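Local atomic coordinates of glycosyltransferase (duf1792) (Streptococcus sanguinis, PDB entry 5V4A), a protein that probably transfers a sugar from a UDP-linked donor, binding UDP in the GT-D-type glycosyltransferase domain of a longer streptococcal protein. Residues I11-D16 with Y130-L134. Sequence-based numbering, arbitrary orientation.
Sequences INQSLD and YFAKL
Segments 11-16 and 130-134, which lie on helices 11-21 and 127-138, run side by side in nearly the same direction, their axes inclined by 12° and 10.2 Å apart at closest approach, with Asn-12 level with Tyr-130 and Leu-15 with Lys-133. Ile-11 meets the Tyr-130 ring by a CH-pi contact: its CG2 methyl sits over the centre of one face, 3.7 Å from the ring centroid. CG2 stands anti to the backbone N, with CG1 beside that N, and this turns the methyl onto the ring. Asn-12 approaches the ring at its edge, the amide plane turned 85° from the ring plane, and a water joins Tyr-130 OH (2.7 Å from it) to the backbone N of Asn-12, which donates to it. Segment 130-134 lies within the GT-D glycosyltransferase region, and the contact joins the N-terminal helix 11-21 to helix 127-138 near the UDP site; the side chain of Leu-134 lies about 10 Å from the bound UDP. Lys-133 reaches across to helix 11-21, its chain bent at chi3 (-91°), and its ammonium group is gripped twice. It donates to Asn-12 OD1 at 2.7 Å from NZ, from above the amide plane, and forms a salt bridge with Asp-16, whose OD1 is 2.9 Å from NZ and is likewise met from above the carboxylate plane. The nearby carboxylate would be expected to favour the charged lysine. Next to this polar cluster Leu-15 fills the interface, its CD1 against the Tyr-130 carbonyl and Lys-133 CB, while its CD2 packs 3.8 Å from Leu-134 CD2. Gly-129 of the second subunit packs on both Asp-16 and Lys-133.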
# COMPACT_ATOMS: atom_id res chain seq x y z
N ILE A 11 -11.57 -3.75 -3.92
CA ILE A 11 -10.15 -3.71 -4.25
C ILE A 11 -9.29 -3.67 -2.98
O ILE A 11 -8.23 -4.31 -2.90
CB ILE A 11 -9.85 -2.50 -5.15
CG1 ILE A 11 -10.43 -2.74 -6.55
CG2 ILE A 11 -8.36 -2.25 -5.21
CD1 ILE A 11 -10.35 -1.52 -7.44
N ASN A 12 -9.70 -2.87 -2.00
CA ASN A 12 -8.92 -2.80 -0.76
C ASN A 12 -8.85 -4.17 -0.10
O ASN A 12 -7.77 -4.64 0.28
CB ASN A 12 -9.54 -1.78 0.19
CG ASN A 12 -8.79 -0.47 0.24
OD1 ASN A 12 -7.59 -0.41 -0.02
ND2 ASN A 12 -9.51 0.59 0.56
N GLN A 13 -9.98 -4.85 -0.00
CA GLN A 13 -10.00 -6.14 0.67
C GLN A 13 -9.26 -7.21 -0.13
O GLN A 13 -8.60 -8.09 0.46
CB GLN A 13 -11.45 -6.56 0.93
CG GLN A 13 -12.12 -5.78 2.04
CD GLN A 13 -13.62 -6.01 2.08
OE1 GLN A 13 -14.27 -6.17 1.05
NE2 GLN A 13 -14.17 -6.04 3.29
N SER A 14 -9.34 -7.16 -1.46
CA SER A 14 -8.65 -8.16 -2.29
C SER A 14 -7.14 -8.00 -2.20
O SER A 14 -6.41 -8.98 -2.03
CB SER A 14 -9.11 -8.05 -3.75
OG SER A 14 -10.51 -8.18 -3.86
N LEU A 15 -6.65 -6.76 -2.35
CA LEU A 15 -5.21 -6.52 -2.25
C LEU A 15 -4.69 -6.92 -0.87
O LEU A 15 -3.65 -7.59 -0.76
CB LEU A 15 -4.89 -5.05 -2.55
CG LEU A 15 -5.11 -4.64 -4.03
CD1 LEU A 15 -4.83 -3.16 -4.18
CD2 LEU A 15 -4.22 -5.46 -4.94
N ASP A 16 -5.42 -6.58 0.20
CA ASP A 16 -5.00 -6.98 1.54
C ASP A 16 -4.94 -8.50 1.69
O ASP A 16 -4.10 -9.02 2.45
CB ASP A 16 -5.95 -6.42 2.60
CG ASP A 16 -5.75 -4.92 2.85
OD1 ASP A 16 -4.83 -4.30 2.28
OD2 ASP A 16 -6.61 -4.37 3.55
N TYR A 130 -4.26 2.23 -4.10
CA TYR A 130 -4.39 0.92 -4.74
C TYR A 130 -3.10 0.56 -5.46
O TYR A 130 -2.61 -0.57 -5.35
CB TYR A 130 -5.59 0.90 -5.70
CG TYR A 130 -6.94 1.15 -5.05
CD1 TYR A 130 -7.14 0.93 -3.69
CD2 TYR A 130 -8.03 1.60 -5.79
CE1 TYR A 130 -8.36 1.16 -3.09
CE2 TYR A 130 -9.27 1.82 -5.20
CZ TYR A 130 -9.42 1.61 -3.84
OH TYR A 130 -10.63 1.82 -3.21
N PHE A 131 -2.53 1.50 -6.23
CA PHE A 131 -1.27 1.23 -6.91
C PHE A 131 -0.12 1.04 -5.91
O PHE A 131 0.81 0.28 -6.18
CB PHE A 131 -0.92 2.34 -7.91
CG PHE A 131 -1.79 2.34 -9.14
CD1 PHE A 131 -1.73 1.29 -10.05
CD2 PHE A 131 -2.64 3.41 -9.41
CE1 PHE A 131 -2.53 1.30 -11.20
CE2 PHE A 131 -3.44 3.42 -10.55
CZ PHE A 131 -3.38 2.35 -11.45
N ALA A 132 -0.17 1.72 -4.75
CA ALA A 132 0.88 1.49 -3.76
C ALA A 132 0.86 0.06 -3.25
O ALA A 132 1.91 -0.58 -3.12
CB ALA A 132 0.74 2.47 -2.58
N LYS A 133 -0.32 -0.47 -2.95
CA LYS A 133 -0.39 -1.84 -2.43
C LYS A 133 -0.04 -2.86 -3.51
O LYS A 133 0.59 -3.89 -3.23
CB LYS A 133 -1.78 -2.11 -1.85
CG LYS A 133 -2.03 -1.36 -0.54
CD LYS A 133 -3.14 -2.00 0.27
CE LYS A 133 -4.48 -1.41 -0.04
NZ LYS A 133 -5.52 -1.84 0.91
N LEU A 134 -0.44 -2.58 -4.75
CA LEU A 134 -0.03 -3.44 -5.86
C LEU A 134 1.48 -3.47 -5.98
O LEU A 134 2.08 -4.55 -6.09
CB LEU A 134 -0.66 -2.95 -7.17
CG LEU A 134 -2.10 -3.34 -7.47
CD1 LEU A 134 -2.75 -2.33 -8.42
CD2 LEU A 134 -2.17 -4.76 -8.09
O HOH W 1 -11.56 -0.56 -2.35